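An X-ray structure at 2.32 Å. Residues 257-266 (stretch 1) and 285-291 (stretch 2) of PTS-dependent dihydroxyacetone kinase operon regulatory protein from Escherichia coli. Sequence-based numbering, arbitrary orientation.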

ATOM      1  N   VAL F 257      36.501  17.627 -17.450  1.00 89.11           N
ATOM      2  CA  VAL F 257      36.897  16.501 -16.600  1.00 88.44           C
ATOM      3  C   VAL F 257      35.660  15.764 -16.091  1.00 86.52           C
ATOM      4  O   VAL F 257      35.590  14.530 -16.130  1.00 86.50           O
ATOM      5  CB  VAL F 257      37.764  16.967 -15.403  1.00 88.54           C
ATOM      6  CG1 VAL F 257      38.286  15.766 -14.613  1.00 88.64           C
ATOM      7  CG2 VAL F 257      38.932  17.836 -15.875  1.00 90.93           C
ATOM      8  N   LEU F 258      34.688  16.542 -15.625  1.00 84.90           N
ATOM      9  CA  LEU F 258      33.394  16.021 -15.231  1.00 83.07           C
ATOM     10  C   LEU F 258      32.601  15.411 -16.384  1.00 83.29           C
ATOM     11  O   LEU F 258      32.002  14.360 -16.224  1.00 82.59           O
ATOM     12  CB  LEU F 258      32.574  17.124 -14.569  1.00 82.16           C
ATOM     13  CG  LEU F 258      32.681  17.143 -13.052  1.00 81.10           C
ATOM     14  CD1 LEU F 258      32.439  18.538 -12.531  1.00 81.17           C
ATOM     15  CD2 LEU F 258      31.680  16.165 -12.472  1.00 79.49           C
ATOM     16  N   GLN F 259      32.604  16.065 -17.540  1.00 84.65           N
ATOM     17  CA  GLN F 259      31.813  15.612 -18.678  1.00 85.30           C
ATOM     18  C   GLN F 259      32.204  14.194 -19.042  1.00 85.84           C
ATOM     19  O   GLN F 259      31.340  13.344 -19.276  1.00 85.53           O
ATOM     20  CB  GLN F 259      32.022  16.526 -19.883  1.00 87.41           C
ATOM     21  CG  GLN F 259      30.751  16.825 -20.646  1.00 88.10           C
ATOM     22  CD  GLN F 259      29.877  17.807 -19.903  1.00 88.67           C
ATOM     23  OE1 GLN F 259      28.796  17.454 -19.410  1.00 88.18           O
ATOM     24  NE2 GLN F 259      30.352  19.048 -19.789  1.00 89.18           N
ATOM     25  N   GLN F 260      33.513  13.956 -19.075  1.00 86.73           N
ATOM     26  CA  GLN F 260      34.065  12.654 -19.421  1.00 87.70           C
ATOM     27  C   GLN F 260      33.578  11.646 -18.395  1.00 85.89           C
ATOM     28  O   GLN F 260      32.802  10.742 -18.724  1.00 85.80           O
ATOM     29  CB  GLN F 260      35.603  12.709 -19.470  1.00 89.27           C
ATOM     30  CG  GLN F 260      36.295  11.405 -19.902  1.00 91.26           C
ATOM     31  CD  GLN F 260      37.778  11.597 -20.211  1.00 94.52           C
ATOM     32  OE1 GLN F 260      38.208  12.666 -20.665  1.00 94.97           O
ATOM     33  NE2 GLN F 260      38.568  10.550 -19.979  1.00 95.42           N
ATOM     34  N   ALA F 261      34.008  11.837 -17.148  1.00 84.43           N
ATOM     35  CA  ALA F 261      33.622  10.971 -16.034  1.00 82.79           C
ATOM     36  C   ALA F 261      32.112  10.681 -15.988  1.00 81.54           C
ATOM     37  O   ALA F 261      31.724   9.520 -15.821  1.00 81.66           O
ATOM     38  CB  ALA F 261      34.120  11.544 -14.706  1.00 81.32           C
ATOM     39  N   ILE F 262      31.281  11.717 -16.164  1.00 80.53           N
ATOM     40  CA  ILE F 262      29.812  11.581 -16.164  1.00 79.58           C
ATOM     41  C   ILE F 262      29.253  10.660 -17.261  1.00 81.29           C
ATOM     42  O   ILE F 262      28.281   9.938 -17.026  1.00 80.79           O
ATOM     43  CB  ILE F 262      29.105  12.959 -16.218  1.00 78.74           C
ATOM     44  CG1 ILE F 262      29.093  13.597 -14.822  1.00 76.30           C
ATOM     45  CG2 ILE F 262      27.682  12.830 -16.784  1.00 77.97           C
ATOM     46  CD1 ILE F 262      29.141  15.102 -14.826  1.00 74.42           C
ATOM     47  N   LYS F 263      29.857  10.708 -18.450  1.00 83.52           N
ATOM     48  CA  LYS F 263      29.511   9.810 -19.567  1.00 85.52           C
ATOM     49  C   LYS F 263      29.999   8.373 -19.304  1.00 85.99           C
ATOM     50  O   LYS F 263      29.356   7.397 -19.693  1.00 86.24           O
ATOM     51  CB  LYS F 263      30.123  10.363 -20.862  1.00 87.79           C
ATOM     52  CG  LYS F 263      30.020   9.458 -22.085  1.00 91.20           C
ATOM     53  CD  LYS F 263      30.005  10.268 -23.382  1.00 94.91           C
ATOM     54  CE  LYS F 263      28.702  11.058 -23.526  1.00 94.61           C
ATOM     55  NZ  LYS F 263      28.597  11.716 -24.855  1.00 97.01           N
ATOM     56  N   GLN F 264      31.129   8.286 -18.607  1.00 86.02           N
ATOM     57  CA  GLN F 264      31.883   7.057 -18.358  1.00 87.13           C
ATOM     58  C   GLN F 264      31.468   6.361 -17.043  1.00 85.48           C
ATOM     59  O   GLN F 264      32.015   5.296 -16.699  1.00 86.03           O
ATOM     60  CB  GLN F 264      33.364   7.445 -18.279  1.00 88.09           C
ATOM     61  CG  GLN F 264      34.362   6.541 -18.966  1.00 91.45           C
ATOM     62  CD  GLN F 264      35.791   7.017 -18.706  1.00 93.42           C
ATOM     63  OE1 GLN F 264      36.414   7.641 -19.568  1.00 94.53           O
ATOM     64  NE2 GLN F 264      36.299   6.757 -17.498  1.00 92.30           N
ATOM     65  N   ALA F 265      30.512   6.977 -16.321  1.00 83.44           N
ATOM     66  CA  ALA F 265      30.025   6.538 -14.991  1.00 81.14           C
ATOM     67  C   ALA F 265      31.168   6.183 -14.043  1.00 81.09           C
ATOM     68  O   ALA F 265      31.081   5.231 -13.266  1.00 80.83           O
ATOM     69  CB  ALA F 265      29.030   5.382 -15.115  1.00 81.61           C
ATOM     70  N   HIS F 266      32.225   6.985 -14.115  1.00 81.14           N
ATOM     71  CA  HIS F 266      33.485   6.716 -13.443  1.00 82.05           C
ATOM     72  C   HIS F 266      33.666   7.748 -12.308  1.00 79.89           C
ATOM     73  O   HIS F 266      33.539   8.940 -12.538  1.00 79.05           O
ATOM     74  CB  HIS F 266      34.615   6.720 -14.511  1.00 84.40           C
ATOM     75  CG  HIS F 266      36.010   6.904 -13.978  1.00 87.84           C
ATOM     76  ND1 HIS F 266      36.763   8.036 -14.236  1.00 90.78           N
ATOM     77  CD2 HIS F 266      36.811   6.082 -13.251  1.00 90.44           C
ATOM     78  CE1 HIS F 266      37.952   7.916 -13.668  1.00 91.64           C
ATOM     79  NE2 HIS F 266      38.006   6.743 -13.059  1.00 91.75           N
TER
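Stretch 2, residues 285-291: VITLKPI

Residues 285-291 form an extended β-strand that enters from earlier in the chain and continues beyond Ile291. The strand runs nearly parallel to the helix of stretch 1: their N-to-C directions differ by 17° (signed crossing angle -17°), and the two axes approach to 9.8 Å. This spacing leaves room for a layer of side chains between the backbones, and no hydrogen bond links the two stretches; the contact buries 286 Å², both sides summed.

Val285 lies out of reach of the helix. Ile286 makes the first contact, its CA-to-CB bond directed toward stretch 1. With chi1 p and chi2 t, it brings CD1 to 3.8 Å from CG of Leu258. The Leu258 CA-to-CB bond points sideways, but the end of the side chain comes nearer to the strand and reaches two of its residues. Thr287 follows the alternation of the strand and points away, its OG1 hydrogen-bonded elsewhere in the structure.

Leu288 is directed toward the helix again and has the largest covered area of any residue in the contact, 76 Å². Its CD1 lies 3.8 Å from CD2 of Leu258, while its CD2 packs 4.3 Å from CB of Ala261 and 4.2 Å from CG1 of Ile262. The same CD2 approaches the backbone O of His266 at 3.8 Å, so Leu288 spans from the helix to the residues that follow it.

Lys289 turns away, and Pro290 turns back toward stretch 1 where the helix has given way to a different backbone path. Ala265 has left helical geometry with positive phi (46°), and Pro290 CG packs 3.7 Å from Ala265 O and 4.1 Å from His266 C. Here the proline ring meets backbone atoms, and the CA atoms of Ala265 and Pro290 are 6.1 Å apart. Ile291 is again out of reach.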

ATOM      1  N   VAL F 285      37.522  21.971  -5.619  1.00 78.67           N
ATOM      2  CA  VAL F 285      37.938  20.582  -5.498  1.00 75.99           C
ATOM      3  C   VAL F 285      36.679  19.730  -5.283  1.00 72.20           C
ATOM      4  O   VAL F 285      35.856  20.018  -4.414  1.00 70.98           O
ATOM      5  CB  VAL F 285      39.017  20.383  -4.395  1.00 77.58           C
ATOM      6  CG1 VAL F 285      38.729  21.260  -3.176  1.00 79.39           C
ATOM      7  CG2 VAL F 285      39.154  18.910  -3.997  1.00 76.55           C
ATOM      8  N   ILE F 286      36.527  18.701  -6.103  1.00 68.97           N
ATOM      9  CA  ILE F 286      35.273  17.989  -6.169  1.00 65.31           C
ATOM     10  C   ILE F 286      35.443  16.507  -5.917  1.00 63.84           C
ATOM     11  O   ILE F 286      36.554  15.997  -5.957  1.00 65.02           O
ATOM     12  CB  ILE F 286      34.610  18.179  -7.540  1.00 64.78           C
ATOM     13  CG1 ILE F 286      35.369  17.392  -8.605  1.00 65.13           C
ATOM     14  CG2 ILE F 286      34.531  19.653  -7.892  1.00 64.93           C
ATOM     15  CD1 ILE F 286      34.540  16.953  -9.761  1.00 65.56           C
ATOM     16  N   THR F 287      34.323  15.835  -5.654  1.00 61.09           N
ATOM     17  CA  THR F 287      34.199  14.372  -5.712  1.00 58.46           C
ATOM     18  C   THR F 287      32.954  14.063  -6.517  1.00 55.83           C
ATOM     19  O   THR F 287      31.951  14.759  -6.403  1.00 54.69           O
ATOM     20  CB  THR F 287      34.103  13.728  -4.300  1.00 58.45           C
ATOM     21  OG1 THR F 287      35.414  13.629  -3.726  1.00 59.48           O
ATOM     22  CG2 THR F 287      33.507  12.324  -4.354  1.00 58.21           C
ATOM     23  N   LEU F 288      33.025  13.046  -7.360  1.00 54.60           N
ATOM     24  CA  LEU F 288      31.852  12.614  -8.102  1.00 52.89           C
ATOM     25  C   LEU F 288      31.520  11.202  -7.736  1.00 51.87           C
ATOM     26  O   LEU F 288      32.320  10.311  -7.933  1.00 52.02           O
ATOM     27  CB  LEU F 288      32.036  12.708  -9.619  1.00 53.40           C
ATOM     28  CG  LEU F 288      30.751  12.267 -10.341  1.00 52.47           C
ATOM     29  CD1 LEU F 288      29.811  13.443 -10.523  1.00 49.99           C
ATOM     30  CD2 LEU F 288      31.047  11.626 -11.683  1.00 54.09           C
ATOM     31  N   LYS F 289      30.315  11.013  -7.227  1.00 50.90           N
ATOM     32  CA  LYS F 289      29.848   9.715  -6.760  1.00 50.84           C
ATOM     33  C   LYS F 289      28.735   9.222  -7.665  1.00 50.60           C
ATOM     34  O   LYS F 289      27.635   9.741  -7.622  1.00 51.00           O
ATOM     35  CB  LYS F 289      29.360   9.824  -5.313  1.00 49.65           C
ATOM     36  CG  LYS F 289      28.701   8.588  -4.752  1.00 49.88           C
ATOM     37  CD  LYS F 289      29.700   7.494  -4.391  1.00 48.35           C
ATOM     38  CE  LYS F 289      29.149   6.610  -3.304  1.00 48.11           C
ATOM     39  NZ  LYS F 289      29.816   5.286  -3.310  1.00 53.30           N
ATOM     40  N   PRO F 290      29.030   8.247  -8.529  1.00 51.86           N
ATOM     41  CA  PRO F 290      27.963   7.578  -9.305  1.00 51.62           C
ATOM     42  C   PRO F 290      27.056   6.780  -8.402  1.00 51.04           C
ATOM     43  O   PRO F 290      27.526   6.232  -7.401  1.00 51.08           O
ATOM     44  CB  PRO F 290      28.738   6.599 -10.212  1.00 53.10           C
ATOM     45  CG  PRO F 290      30.173   7.117 -10.227  1.00 53.90           C
ATOM     46  CD  PRO F 290      30.381   7.749  -8.874  1.00 52.93           C
ATOM     47  N   ILE F 291      25.772   6.711  -8.739  1.00 50.86           N
ATOM     48  CA  ILE F 291      24.845   5.797  -8.061  1.00 51.09           C
ATOM     49  C   ILE F 291      24.200   4.947  -9.131  1.00 52.08           C
ATOM     50  O   ILE F 291      23.490   5.468 -10.002  1.00 52.61           O
ATOM     51  CB  ILE F 291      23.715   6.537  -7.296  1.00 49.44           C
ATOM     52  CG1 ILE F 291      24.266   7.468  -6.222  1.00 49.19           C
ATOM     53  CG2 ILE F 291      22.721   5.530  -6.666  1.00 49.60           C
ATOM     54  CD1 ILE F 291      23.217   8.525  -5.753  1.00 46.66           C
TER